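Local coordinates for protein vestitone reductase (Medicago sativa, PDB 2P4H) that catalyses the stereospecific NADPH-dependent reduction of (3R)-vestitone, the penultimate step in making the phytoalexin medicarpin for plant defence, at residues A[26-31]-A[53-58]; A[118-123]-A[180-185]; A[129-134]-A[143-148]; A[136-141]-A[288-293]; A[188-193]-A[223-228]. All coordinates share one frame; numbering follows the deposited sequence.

Contacts 1 and 2 are parallel pairs in one seven-stranded Rossmann sheet, their centres about 19 Å apart; contact 1 makes its edge beside the predicted NADP(+)-binding glycines, and contact 2 joins its fifth and sixth strands in sequence. Strand 182-187 of contact 2 is followed directly by strand 189-191 of contact 5, in the mixed sheet, where Ile190 lies about 4 Å, between side chains, from Phe12, a predicted cofactor residue. Contacts 3 and 4, centres about 13 Å apart, share the region after strand 119-125, which contact 4 joins to 288-293; they touch through a salt bridge between Asp143 OD1 and Lys136 NZ (2.7 Å). Leu289 of contact 4 also meets His223 and Pro188 of contact 5.

Contact 1: A[26-31]-A[53-58]; sequences YSVNTT and EKLHFF
At the edge of the Rossmann sheet, Val28 and Thr30 of strand 27-31 pair in parallel with Lys54, His56 and Phe58 in and around the outermost strand, 55-57. Val28 gives its N-H to Lys54 O (2.7 Å) and accepts from His56 N; Thr30 repeats the pattern with His56 O and Phe58 N. On the sheet face bearing Thr30 and Phe57, the threonine methyl CG2 stands over the ring, 4.0 Å from its centroid, a CH-pi contact. Its OG1, anti to the backbone N (chi1 -170°), bonds to Val6 O in the neighbouring strand 3-7, which is why a residue with both a methyl and a hydroxyl suits the place. Leu55 CD1 packs on Val28 CG1 at 3.8 Å. On the other face, Asn29 CG comes within 3.2 Å of Phe58 CE2, amide and ring turned 60° apart. An alanine in place of Asn29 keeps CB, but losing the amide would probably open a gap beside Phe58 CE2 and leave the ring freer to turn. A water joins Tyr26 O to Lys54 NZ. Thr30 also lies beside Gly9, a predicted NADP(+) residue, and the two strands are second and third in sequence of the parallel Rossmann sheet.

Contact 2: A[118-123]-A[180-185]; sequences KRFIYT and IDVVTL
Over one face of the Arg119 guanidinium lies Val183 CG2, 3.4 Å above the plane and offset toward its rim, while Asp181 OD1 sits at the edge of the group. The setting is the parallel pairing of strands 119-125 and 182-187 in the Rossmann sheet. NH1 reaches OD1 on its syn side at 2.7 Å, 34° out of the carboxylate plane, a salt bridge in which the two planes stand 77° apart. The arginine chain bends at chi2 (86°), which brings CD to 3.4 Å from Asp181 O. Leu237 O and Val242 O take NE and NH2, and with Asp181 these partners would fix the rotation of the charged group in a buried place. Backbone bonds alternate along the strands: Phe120 N to Asp181 O, Val183 N to Phe120 O, Tyr122 N to Val183 O and Leu185 N to Tyr122 O. The branched and aliphatic side chains suit sheet faces covered by helices 95-111, 158-177 and 227-239. Phe120 CB meets Ile180 CG2, and on the other face Ile121 CG2 touches Leu185 CD1 at 3.9 Å.

Contact 3: A[129-134]-A[143-148]; sequences VSFNGK and DWSDVD
Ser145 OG is held by two hydrogen bonds: it accepts from Phe131 N at 2.9 Å and bonds to Ser127 O. A chi1 of -74° sets OG anti to its own carbonyl carbon and beside Phe131 N, and OG lies in the plane of the Phe131 ring, at its edge. A serine fits because its short hydroxyl can both donate and accept within the bend of 129-131. Asp146 N bonds to Phe131 O at 2.8 Å, approaching from above the carbonyl plane. Segment 129-134 is a loop beyond Rossmann strand 119-125; 143-148 leads into and begins helix 147-153. Asp146 is that helix's N-cap, its OD1 taking Leu149 N. Phe131 lies about 7 Å from Tyr160, side chain to side chain, an NADP(+) residue inferred by similarity. Val129 CG1 presses on Asp143 O at 3.2 Å, and Asn132 CB on Trp144 O at 3.3 Å. Asp143 OD1 forms a salt bridge with Lys136, while Lys134 NZ stays 4.0 Å from OD1. A water bridges these last two, donating to OD1 (2.7 Å) and accepting from NZ.

Contact 4: A[136-141]-A[288-293]; sequences KDVLDE and DLNTKK
Backbone bonds make the frame: Asp288 N gives to Asp137 O (2.8 Å), Leu139 N to Asp288 O, and Asn290 N to Leu139 O, so that strands 138-139 and 288-289 run parallel. Apolar contacts follow on the two faces. Leu139 and Leu289 lie side by side, with CD1 and CD2 4.1 Å apart; leucines suit this buried side, where Val129 and Pro287 also pack. On the other, more open face Val138 CG1 meets Asn290 CB at 4.0 Å. Glu141, bent at chi2 (79°), packs its carboxylate carbon CD in van der Waals contact on the methylene CD of Lys293, at 3.6 Å. The polar contacts centre on one water, which donates to Glu141 OE1 (2.8 Å) and to Asn290 O and accepts from Lys293 N, tying the loop to helix 292-296. Glu141 OE2 takes Asn248 N, while Lys293 NZ turns to Arg246 O. An alanine in place of Glu141 would probably cost the water one of its two acceptors and leave Asn248 N without its OE2 partner. This short parallel pair, with 146 residues between its segments, joins the loop after Rossmann strand 119-125 to the C-terminal region of an extended short-chain dehydrogenase/reductase fold.

Contact 5: A[188-193]-A[223-228]; sequences PFIVGR and HMVHVD
CG of His226 is anti to the backbone N (chi1 -169°), and chi2 (-62°) turns the ring so that one face meets Val191 O, 3.9 Å above the plane toward the rim; Met224 bends at chi3 (77°) to bring CE to 3.8 Å from Val191 CG2. ND1 of His226 accepts from Asp228 N (2.9 Å) in the ring plane, an N-cap for helix 227-239, and NE2 bonds to Asp311 OD2, so a neutral ring protonated on NE2 is likely. These are strands 189-191 and 219-226, parallel neighbours in the mixed sheet. Four backbone bonds join them, from Phe189 N to His223 O through to Val227 N to Val191 O, the last from above the carbonyl plane. Gly192 fits because a CB would clash with Val227 CG1 and, at these backbone angles, with the carbonyl O of Val191. The Ile190 and Val227 side chains cross at about a right angle, Ile190 CG2 3.6 Å from Val227 CB. Pro188 CB packs tightly on His223 CD2 (3.3 Å), and Pro188 CG meets Val225 CG1.

Contact 1: A[26-31]-A[53-58]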
# COMPACT_ATOMS: atom_id res chain seq x y z
N TYR A 26 0.78 16.13 12.51
CA TYR A 26 2.20 15.81 12.38
C TYR A 26 2.89 16.71 11.37
O TYR A 26 2.24 17.35 10.54
CB TYR A 26 2.39 14.37 11.91
CG TYR A 26 2.04 13.29 12.91
CD1 TYR A 26 0.73 12.85 13.06
CD2 TYR A 26 3.04 12.69 13.68
CE1 TYR A 26 0.42 11.83 13.96
CE2 TYR A 26 2.74 11.67 14.57
CZ TYR A 26 1.43 11.25 14.71
OH TYR A 26 1.14 10.23 15.59
N SER A 27 4.22 16.77 11.46
CA SER A 27 5.02 17.51 10.49
C SER A 27 5.56 16.39 9.61
O SER A 27 5.64 15.23 10.04
CB SER A 27 6.15 18.29 11.18
OG SER A 27 6.93 17.47 12.02
N VAL A 28 5.93 16.71 8.37
CA VAL A 28 6.39 15.67 7.45
C VAL A 28 7.63 15.97 6.63
O VAL A 28 7.77 17.05 6.07
CB VAL A 28 5.25 15.32 6.46
CG1 VAL A 28 5.70 14.23 5.50
CG2 VAL A 28 4.01 14.89 7.22
N ASN A 29 8.52 14.99 6.57
CA ASN A 29 9.73 15.06 5.75
C ASN A 29 9.43 14.03 4.68
O ASN A 29 8.90 12.96 4.98
CB ASN A 29 10.97 14.60 6.53
CG ASN A 29 11.52 15.66 7.46
OD1 ASN A 29 12.45 15.40 8.23
ND2 ASN A 29 10.96 16.87 7.39
N THR A 30 9.76 14.32 3.43
CA THR A 30 9.49 13.36 2.38
C THR A 30 10.57 13.32 1.30
O THR A 30 11.25 14.32 1.04
CB THR A 30 8.11 13.62 1.71
OG1 THR A 30 7.77 12.52 0.85
CG2 THR A 30 8.14 14.90 0.89
N THR A 31 10.73 12.14 0.71
CA THR A 31 11.66 11.92 -0.38
C THR A 31 10.76 11.42 -1.50
O THR A 31 9.78 10.71 -1.25
CB THR A 31 12.74 10.86 -0.03
OG1 THR A 31 12.12 9.61 0.29
CG2 THR A 31 13.57 11.32 1.16
N GLU A 53 3.92 24.95 6.04
CA GLU A 53 4.65 25.15 7.28
C GLU A 53 5.19 23.86 7.91
O GLU A 53 6.09 23.92 8.75
CB GLU A 53 3.76 25.86 8.31
CG GLU A 53 3.14 27.16 7.81
CD GLU A 53 1.75 26.96 7.26
OE1 GLU A 53 1.52 25.96 6.54
OE2 GLU A 53 0.87 27.80 7.55
N LYS A 54 4.67 22.71 7.50
CA LYS A 54 5.11 21.45 8.08
C LYS A 54 5.62 20.38 7.13
O LYS A 54 5.99 19.29 7.57
CB LYS A 54 3.98 20.86 8.93
CG LYS A 54 3.50 21.78 10.04
CD LYS A 54 2.29 21.18 10.73
CE LYS A 54 1.68 22.15 11.72
NZ LYS A 54 0.42 21.61 12.31
N LEU A 55 5.63 20.66 5.83
CA LEU A 55 6.11 19.68 4.85
C LEU A 55 7.47 20.09 4.30
O LEU A 55 7.64 21.21 3.81
CB LEU A 55 5.11 19.53 3.70
CG LEU A 55 5.54 18.58 2.58
CD1 LEU A 55 5.73 17.17 3.13
CD2 LEU A 55 4.49 18.58 1.48
N HIS A 56 8.43 19.18 4.36
CA HIS A 56 9.78 19.45 3.89
C HIS A 56 10.26 18.35 2.95
O HIS A 56 10.04 17.16 3.20
CB HIS A 56 10.73 19.55 5.08
CG HIS A 56 10.27 20.51 6.13
ND1 HIS A 56 10.29 21.88 5.95
CD2 HIS A 56 9.76 20.31 7.37
CE1 HIS A 56 9.80 22.47 7.02
NE2 HIS A 56 9.47 21.54 7.90
N PHE A 57 10.93 18.74 1.86
CA PHE A 57 11.44 17.79 0.88
C PHE A 57 12.95 17.56 1.01
O PHE A 57 13.70 18.48 1.34
CB PHE A 57 11.12 18.26 -0.54
CG PHE A 57 9.66 18.31 -0.85
CD1 PHE A 57 8.86 19.35 -0.38
CD2 PHE A 57 9.06 17.30 -1.60
CE1 PHE A 57 7.50 19.39 -0.66
CE2 PHE A 57 7.70 17.34 -1.89
CZ PHE A 57 6.92 18.38 -1.42
N PHE A 58 13.37 16.33 0.73
CA PHE A 58 14.78 15.95 0.82
C PHE A 58 15.21 15.09 -0.35
O PHE A 58 14.46 14.22 -0.81
CB PHE A 58 15.02 15.15 2.10
CG PHE A 58 14.83 15.95 3.36
CD1 PHE A 58 15.91 16.57 3.98
CD2 PHE A 58 13.56 16.09 3.92
CE1 PHE A 58 15.74 17.32 5.13
CE2 PHE A 58 13.38 16.84 5.08
CZ PHE A 58 14.47 17.46 5.68
O HOH W 1 0.03 19.04 10.96

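Contact 2: A[118-123]-A[180-185]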
# COMPACT_ATOMS: atom_id res chain seq x y z
N LYS A 118 10.58 5.80 16.74
CA LYS A 118 9.96 4.78 17.58
C LYS A 118 9.35 3.64 16.77
O LYS A 118 9.13 2.55 17.30
CB LYS A 118 8.92 5.41 18.51
CG LYS A 118 7.78 6.15 17.84
CD LYS A 118 6.86 6.75 18.89
CE LYS A 118 5.67 7.47 18.27
NZ LYS A 118 4.78 8.04 19.32
N ARG A 119 9.07 3.89 15.50
CA ARG A 119 8.53 2.84 14.65
C ARG A 119 8.87 3.08 13.18
O ARG A 119 8.80 4.20 12.68
CB ARG A 119 7.01 2.74 14.78
CG ARG A 119 6.44 1.47 14.14
CD ARG A 119 6.47 0.27 15.08
NE ARG A 119 5.24 0.20 15.87
CZ ARG A 119 4.89 -0.81 16.65
NH1 ARG A 119 5.68 -1.87 16.78
NH2 ARG A 119 3.73 -0.78 17.28
N PHE A 120 9.26 1.99 12.51
CA PHE A 120 9.59 2.00 11.09
C PHE A 120 8.50 1.14 10.46
O PHE A 120 8.38 -0.04 10.79
CB PHE A 120 10.97 1.38 10.85
CG PHE A 120 11.40 1.37 9.41
CD1 PHE A 120 10.88 0.43 8.52
CD2 PHE A 120 12.33 2.30 8.94
CE1 PHE A 120 11.28 0.42 7.19
CE2 PHE A 120 12.73 2.29 7.61
CZ PHE A 120 12.21 1.35 6.73
N ILE A 121 7.70 1.73 9.58
CA ILE A 121 6.62 0.98 8.95
C ILE A 121 6.88 0.81 7.46
O ILE A 121 7.00 1.79 6.71
CB ILE A 121 5.26 1.68 9.17
CG1 ILE A 121 5.04 1.88 10.67
CG2 ILE A 121 4.14 0.83 8.59
CD1 ILE A 121 3.69 2.48 11.03
N TYR A 122 6.97 -0.44 7.05
CA TYR A 122 7.24 -0.79 5.66
C TYR A 122 5.98 -1.25 4.95
O TYR A 122 5.25 -2.10 5.45
CB TYR A 122 8.28 -1.91 5.60
CG TYR A 122 8.68 -2.27 4.19
CD1 TYR A 122 9.46 -1.39 3.43
CD2 TYR A 122 8.26 -3.46 3.60
CE1 TYR A 122 9.80 -1.69 2.12
CE2 TYR A 122 8.60 -3.77 2.28
CZ TYR A 122 9.37 -2.87 1.55
OH TYR A 122 9.71 -3.13 0.24
N THR A 123 5.75 -0.69 3.77
CA THR A 123 4.60 -1.03 2.96
C THR A 123 4.87 -2.30 2.15
O THR A 123 5.75 -2.30 1.29
CB THR A 123 4.27 0.11 1.97
OG1 THR A 123 3.78 1.25 2.70
CG2 THR A 123 3.23 -0.33 0.96
N ILE A 180 15.52 -2.67 15.52
CA ILE A 180 14.65 -1.60 15.06
C ILE A 180 13.22 -2.10 15.15
O ILE A 180 12.92 -3.22 14.74
CB ILE A 180 14.96 -1.21 13.59
CG1 ILE A 180 16.42 -0.77 13.46
CG2 ILE A 180 14.04 -0.08 13.15
CD1 ILE A 180 16.84 -0.44 12.05
N ASP A 181 12.33 -1.28 15.71
CA ASP A 181 10.92 -1.67 15.85
C ASP A 181 10.24 -1.55 14.49
O ASP A 181 9.69 -0.50 14.14
CB ASP A 181 10.21 -0.79 16.87
CG ASP A 181 8.90 -1.40 17.33
OD1 ASP A 181 8.32 -2.21 16.59
OD2 ASP A 181 8.45 -1.06 18.45
N VAL A 182 10.26 -2.65 13.74
CA VAL A 182 9.68 -2.70 12.41
C VAL A 182 8.31 -3.35 12.34
O VAL A 182 8.05 -4.37 12.96
CB VAL A 182 10.60 -3.47 11.44
CG1 VAL A 182 9.91 -3.69 10.09
CG2 VAL A 182 11.91 -2.72 11.25
N VAL A 183 7.43 -2.71 11.57
CA VAL A 183 6.10 -3.24 11.31
C VAL A 183 5.99 -3.24 9.79
O VAL A 183 6.44 -2.31 9.13
CB VAL A 183 4.97 -2.35 11.88
CG1 VAL A 183 3.65 -2.66 11.17
CG2 VAL A 183 4.82 -2.61 13.36
N THR A 184 5.42 -4.31 9.24
CA THR A 184 5.20 -4.37 7.80
C THR A 184 3.70 -4.52 7.62
O THR A 184 3.04 -5.23 8.38
CB THR A 184 5.94 -5.55 7.12
OG1 THR A 184 5.45 -6.79 7.63
CG2 THR A 184 7.43 -5.44 7.36
N LEU A 185 3.16 -3.81 6.63
CA LEU A 185 1.73 -3.88 6.35
C LEU A 185 1.53 -4.57 5.02
O LEU A 185 1.99 -4.10 3.98
CB LEU A 185 1.12 -2.48 6.32
CG LEU A 185 0.90 -1.80 7.68
CD1 LEU A 185 0.60 -0.32 7.47
CD2 LEU A 185 -0.25 -2.48 8.41
O HOH W 2 9.93 1.65 19.64

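Contact 3: A[129-134]-A[143-148]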
# COMPACT_ATOMS: atom_id res chain seq x y z
N VAL A 129 2.44 -12.70 -0.34
CA VAL A 129 1.85 -13.84 0.34
C VAL A 129 0.97 -14.74 -0.54
O VAL A 129 0.79 -15.92 -0.23
CB VAL A 129 0.97 -13.41 1.56
CG1 VAL A 129 1.79 -12.60 2.55
CG2 VAL A 129 -0.24 -12.61 1.08
N SER A 130 0.44 -14.17 -1.62
CA SER A 130 -0.49 -14.89 -2.49
C SER A 130 0.03 -15.95 -3.46
O SER A 130 -0.76 -16.74 -3.98
CB SER A 130 -1.32 -13.87 -3.27
OG SER A 130 -2.01 -13.00 -2.39
N PHE A 131 1.33 -15.98 -3.70
CA PHE A 131 1.90 -16.97 -4.61
C PHE A 131 2.66 -18.04 -3.84
O PHE A 131 3.85 -18.26 -4.08
CB PHE A 131 2.84 -16.29 -5.62
CG PHE A 131 2.16 -15.28 -6.50
CD1 PHE A 131 2.01 -13.96 -6.09
CD2 PHE A 131 1.67 -15.65 -7.75
CE1 PHE A 131 1.38 -13.02 -6.91
CE2 PHE A 131 1.05 -14.73 -8.58
CZ PHE A 131 0.90 -13.41 -8.16
N ASN A 132 1.97 -18.70 -2.91
CA ASN A 132 2.58 -19.73 -2.08
C ASN A 132 2.50 -21.15 -2.65
O ASN A 132 2.96 -22.10 -2.01
CB ASN A 132 1.95 -19.71 -0.68
CG ASN A 132 0.43 -19.69 -0.71
OD1 ASN A 132 -0.18 -18.70 -1.10
ND2 ASN A 132 -0.17 -20.81 -0.32
N GLY A 133 1.92 -21.29 -3.83
CA GLY A 133 1.82 -22.60 -4.45
C GLY A 133 0.69 -23.47 -3.94
O GLY A 133 0.37 -24.50 -4.53
N LYS A 134 0.09 -23.05 -2.83
CA LYS A 134 -1.02 -23.80 -2.24
C LYS A 134 -2.34 -23.13 -2.61
O LYS A 134 -2.38 -21.94 -2.91
CB LYS A 134 -0.86 -23.86 -0.72
CG LYS A 134 0.38 -24.63 -0.28
CD LYS A 134 0.59 -24.56 1.23
CE LYS A 134 0.94 -23.15 1.67
NZ LYS A 134 1.24 -23.09 3.13
N ASP A 143 1.91 -16.82 6.18
CA ASP A 143 2.03 -17.21 4.78
C ASP A 143 2.96 -16.33 3.97
O ASP A 143 3.00 -15.11 4.15
CB ASP A 143 0.65 -17.24 4.13
CG ASP A 143 -0.24 -18.32 4.70
OD1 ASP A 143 0.11 -19.51 4.55
OD2 ASP A 143 -1.27 -17.99 5.32
N TRP A 144 3.72 -16.96 3.07
CA TRP A 144 4.67 -16.27 2.21
C TRP A 144 4.65 -16.82 0.80
O TRP A 144 4.44 -18.02 0.60
CB TRP A 144 6.10 -16.44 2.72
CG TRP A 144 6.48 -15.60 3.88
CD1 TRP A 144 6.52 -15.98 5.19
CD2 TRP A 144 6.92 -14.24 3.85
NE1 TRP A 144 6.97 -14.94 5.97
CE2 TRP A 144 7.21 -13.86 5.17
CE3 TRP A 144 7.09 -13.30 2.82
CZ2 TRP A 144 7.68 -12.58 5.50
CZ3 TRP A 144 7.55 -12.03 3.15
CH2 TRP A 144 7.84 -11.69 4.48
N SER A 145 4.87 -15.96 -0.18
CA SER A 145 4.94 -16.40 -1.57
C SER A 145 6.24 -17.19 -1.71
O SER A 145 7.20 -16.97 -0.97
CB SER A 145 4.96 -15.19 -2.52
OG SER A 145 3.68 -14.60 -2.61
N ASP A 146 6.25 -18.12 -2.66
CA ASP A 146 7.41 -18.98 -2.92
C ASP A 146 8.20 -18.37 -4.08
O ASP A 146 7.79 -18.45 -5.23
CB ASP A 146 6.92 -20.38 -3.30
CG ASP A 146 8.04 -21.39 -3.39
OD1 ASP A 146 9.11 -21.06 -3.93
OD2 ASP A 146 7.83 -22.54 -2.93
N VAL A 147 9.35 -17.77 -3.77
CA VAL A 147 10.18 -17.14 -4.79
C VAL A 147 10.70 -18.12 -5.85
O VAL A 147 10.74 -17.78 -7.03
CB VAL A 147 11.38 -16.41 -4.14
CG1 VAL A 147 12.32 -15.88 -5.22
CG2 VAL A 147 10.88 -15.26 -3.28
N ASP A 148 11.08 -19.32 -5.43
CA ASP A 148 11.57 -20.31 -6.39
C ASP A 148 10.46 -20.69 -7.37
O ASP A 148 10.70 -20.84 -8.57
CB ASP A 148 12.09 -21.55 -5.67
CG ASP A 148 13.25 -21.24 -4.74
OD1 ASP A 148 14.15 -20.47 -5.15
OD2 ASP A 148 13.26 -21.76 -3.60
O HOH W 3 2.20 -20.16 2.96

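Contact 4: A[136-141]-A[288-293]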
# COMPACT_ATOMS: atom_id res chain seq x y z
N LYS A 136 -5.00 -22.11 -0.89
CA LYS A 136 -5.70 -21.65 0.31
C LYS A 136 -6.43 -20.35 0.02
O LYS A 136 -5.84 -19.39 -0.48
CB LYS A 136 -4.72 -21.45 1.46
CG LYS A 136 -3.96 -22.71 1.86
CD LYS A 136 -3.39 -22.62 3.26
CE LYS A 136 -2.39 -21.48 3.41
NZ LYS A 136 -1.84 -21.43 4.79
N ASP A 137 -7.73 -20.31 0.34
CA ASP A 137 -8.53 -19.12 0.09
C ASP A 137 -8.42 -18.07 1.20
O ASP A 137 -8.91 -16.96 1.04
CB ASP A 137 -9.99 -19.49 -0.13
CG ASP A 137 -10.63 -20.12 1.09
OD1 ASP A 137 -11.85 -20.36 1.06
OD2 ASP A 137 -9.90 -20.38 2.07
N VAL A 138 -7.81 -18.44 2.32
CA VAL A 138 -7.63 -17.50 3.43
C VAL A 138 -6.19 -17.60 3.91
O VAL A 138 -5.70 -18.69 4.24
CB VAL A 138 -8.57 -17.82 4.62
CG1 VAL A 138 -8.37 -16.78 5.72
CG2 VAL A 138 -10.01 -17.83 4.16
N LEU A 139 -5.50 -16.47 3.94
CA LEU A 139 -4.10 -16.42 4.37
C LEU A 139 -3.92 -15.51 5.57
O LEU A 139 -4.74 -14.64 5.84
CB LEU A 139 -3.23 -15.89 3.23
CG LEU A 139 -3.27 -16.64 1.89
CD1 LEU A 139 -2.39 -15.93 0.88
CD2 LEU A 139 -2.79 -18.07 2.10
N ASP A 140 -2.85 -15.75 6.33
CA ASP A 140 -2.54 -14.88 7.46
C ASP A 140 -1.06 -14.49 7.42
O ASP A 140 -0.37 -14.75 6.43
CB ASP A 140 -2.92 -15.52 8.81
CG ASP A 140 -2.13 -16.77 9.14
OD1 ASP A 140 -1.05 -16.98 8.57
OD2 ASP A 140 -2.61 -17.54 10.01
N GLU A 141 -0.58 -13.87 8.48
CA GLU A 141 0.80 -13.40 8.53
C GLU A 141 1.90 -14.46 8.51
O GLU A 141 3.09 -14.13 8.45
CB GLU A 141 0.97 -12.46 9.73
CG GLU A 141 0.19 -11.14 9.62
CD GLU A 141 -1.29 -11.26 9.96
OE1 GLU A 141 -1.75 -12.35 10.38
OE2 GLU A 141 -2.01 -10.24 9.81
N ASP A 288 -8.36 -14.23 0.71
CA ASP A 288 -8.76 -13.27 1.72
C ASP A 288 -7.55 -13.17 2.65
O ASP A 288 -7.07 -14.19 3.16
CB ASP A 288 -9.99 -13.82 2.47
CG ASP A 288 -10.47 -12.90 3.58
OD1 ASP A 288 -10.06 -11.72 3.63
OD2 ASP A 288 -11.28 -13.36 4.41
N LEU A 289 -7.02 -11.97 2.83
CA LEU A 289 -5.88 -11.77 3.72
C LEU A 289 -6.46 -11.42 5.09
O LEU A 289 -6.74 -10.26 5.39
CB LEU A 289 -4.97 -10.66 3.18
CG LEU A 289 -4.61 -10.78 1.69
CD1 LEU A 289 -3.66 -9.66 1.30
CD2 LEU A 289 -3.96 -12.14 1.41
N ASN A 290 -6.65 -12.46 5.90
CA ASN A 290 -7.23 -12.35 7.24
C ASN A 290 -6.59 -11.22 8.04
O ASN A 290 -5.40 -11.24 8.31
CB ASN A 290 -7.06 -13.69 7.97
CG ASN A 290 -7.96 -13.83 9.18
OD1 ASN A 290 -8.10 -14.93 9.73
ND2 ASN A 290 -8.56 -12.73 9.61
N THR A 291 -7.41 -10.25 8.42
CA THR A 291 -6.92 -9.08 9.13
C THR A 291 -7.26 -9.10 10.63
O THR A 291 -7.24 -8.07 11.32
CB THR A 291 -7.45 -7.83 8.38
OG1 THR A 291 -6.89 -7.85 7.06
CG2 THR A 291 -7.06 -6.53 9.05
N LYS A 292 -7.51 -10.30 11.14
CA LYS A 292 -7.82 -10.49 12.55
C LYS A 292 -6.68 -10.02 13.46
O LYS A 292 -6.93 -9.44 14.51
CB LYS A 292 -8.13 -11.96 12.81
CG LYS A 292 -8.37 -12.31 14.28
CD LYS A 292 -8.81 -13.76 14.42
CE LYS A 292 -8.99 -14.16 15.88
NZ LYS A 292 -7.70 -14.12 16.62
N LYS A 293 -5.43 -10.26 13.07
CA LYS A 293 -4.30 -9.84 13.91
C LYS A 293 -4.30 -8.34 14.18
O LYS A 293 -4.12 -7.90 15.33
CB LYS A 293 -2.98 -10.26 13.26
CG LYS A 293 -1.76 -10.02 14.14
CD LYS A 293 -0.48 -10.37 13.39
CE LYS A 293 0.76 -10.11 14.24
NZ LYS A 293 2.02 -10.47 13.51
O HOH W 4 -4.53 -12.04 10.80

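Contact 5: A[188-193]-A[223-228]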
# COMPACT_ATOMS: atom_id res chain seq x y z
N PRO A 188 -3.52 -5.11 0.17
CA PRO A 188 -4.23 -5.67 -0.99
C PRO A 188 -4.45 -4.53 -1.99
O PRO A 188 -3.63 -3.62 -2.08
CB PRO A 188 -5.52 -6.16 -0.37
CG PRO A 188 -5.83 -5.06 0.61
CD PRO A 188 -4.47 -4.76 1.24
N PHE A 189 -5.54 -4.57 -2.75
CA PHE A 189 -5.83 -3.48 -3.68
C PHE A 189 -6.22 -2.28 -2.81
O PHE A 189 -7.19 -2.34 -2.06
CB PHE A 189 -6.99 -3.84 -4.60
CG PHE A 189 -6.61 -4.72 -5.75
CD1 PHE A 189 -6.27 -4.17 -6.98
CD2 PHE A 189 -6.61 -6.11 -5.61
CE1 PHE A 189 -5.93 -4.99 -8.06
CE2 PHE A 189 -6.26 -6.93 -6.69
CZ PHE A 189 -5.92 -6.37 -7.91
N ILE A 190 -5.45 -1.20 -2.91
CA ILE A 190 -5.71 0.03 -2.15
C ILE A 190 -6.60 0.94 -3.00
O ILE A 190 -6.23 1.30 -4.12
CB ILE A 190 -4.40 0.74 -1.81
CG1 ILE A 190 -3.47 -0.22 -1.06
CG2 ILE A 190 -4.67 1.98 -0.98
CD1 ILE A 190 -2.06 0.30 -0.90
N VAL A 191 -7.76 1.31 -2.47
CA VAL A 191 -8.73 2.10 -3.22
C VAL A 191 -9.36 3.23 -2.40
O VAL A 191 -9.58 3.10 -1.20
CB VAL A 191 -9.86 1.16 -3.73
CG1 VAL A 191 -10.90 1.93 -4.53
CG2 VAL A 191 -9.25 0.04 -4.58
N GLY A 192 -9.66 4.34 -3.08
CA GLY A 192 -10.29 5.48 -2.43
C GLY A 192 -10.05 6.74 -3.23
O GLY A 192 -9.83 6.68 -4.44
N ARG A 193 -10.11 7.90 -2.57
CA ARG A 193 -9.82 9.14 -3.27
C ARG A 193 -8.30 9.19 -3.39
O ARG A 193 -7.60 8.43 -2.74
CB ARG A 193 -10.29 10.36 -2.46
CG ARG A 193 -11.79 10.50 -2.29
CD ARG A 193 -12.11 11.85 -1.66
NE ARG A 193 -11.63 12.94 -2.49
CZ ARG A 193 -12.29 13.44 -3.54
NH1 ARG A 193 -13.47 12.94 -3.89
NH2 ARG A 193 -11.75 14.41 -4.25
N HIS A 223 -9.02 -8.75 -2.95
CA HIS A 223 -8.81 -8.41 -1.55
C HIS A 223 -8.61 -6.89 -1.65
O HIS A 223 -7.90 -6.41 -2.55
CB HIS A 223 -7.62 -9.15 -0.88
CG HIS A 223 -6.45 -9.44 -1.78
ND1 HIS A 223 -5.81 -10.66 -1.76
CD2 HIS A 223 -5.72 -8.65 -2.60
CE1 HIS A 223 -4.74 -10.61 -2.53
NE2 HIS A 223 -4.66 -9.40 -3.05
N MET A 224 -9.27 -6.14 -0.77
CA MET A 224 -9.23 -4.68 -0.85
C MET A 224 -9.19 -3.96 0.50
O MET A 224 -9.49 -4.54 1.54
CB MET A 224 -10.47 -4.18 -1.62
CG MET A 224 -10.79 -4.97 -2.89
SD MET A 224 -12.29 -4.39 -3.73
CE MET A 224 -11.66 -2.92 -4.51
N VAL A 225 -8.83 -2.67 0.45
CA VAL A 225 -8.78 -1.82 1.64
C VAL A 225 -8.94 -0.36 1.20
O VAL A 225 -8.55 0.00 0.09
CB VAL A 225 -7.44 -1.97 2.41
CG1 VAL A 225 -6.27 -1.45 1.58
CG2 VAL A 225 -7.52 -1.24 3.75
N HIS A 226 -9.54 0.46 2.06
CA HIS A 226 -9.72 1.88 1.77
C HIS A 226 -8.38 2.56 2.06
O HIS A 226 -7.78 2.34 3.12
CB HIS A 226 -10.82 2.46 2.67
CG HIS A 226 -11.26 3.84 2.27
ND1 HIS A 226 -10.40 4.92 2.28
CD2 HIS A 226 -12.46 4.31 1.86
CE1 HIS A 226 -11.07 6.00 1.89
NE2 HIS A 226 -12.31 5.65 1.63
N VAL A 227 -7.92 3.39 1.13
CA VAL A 227 -6.64 4.07 1.31
C VAL A 227 -6.54 4.87 2.61
O VAL A 227 -5.47 4.92 3.22
CB VAL A 227 -6.33 5.00 0.10
CG1 VAL A 227 -7.29 6.18 0.07
CG2 VAL A 227 -4.89 5.48 0.16
N ASP A 228 -7.63 5.49 3.05
CA ASP A 228 -7.54 6.26 4.29
C ASP A 228 -7.43 5.35 5.51
O ASP A 228 -6.89 5.75 6.54
CB ASP A 228 -8.72 7.22 4.44
CG ASP A 228 -8.44 8.31 5.45
OD1 ASP A 228 -7.37 8.96 5.33
OD2 ASP A 228 -9.26 8.53 6.36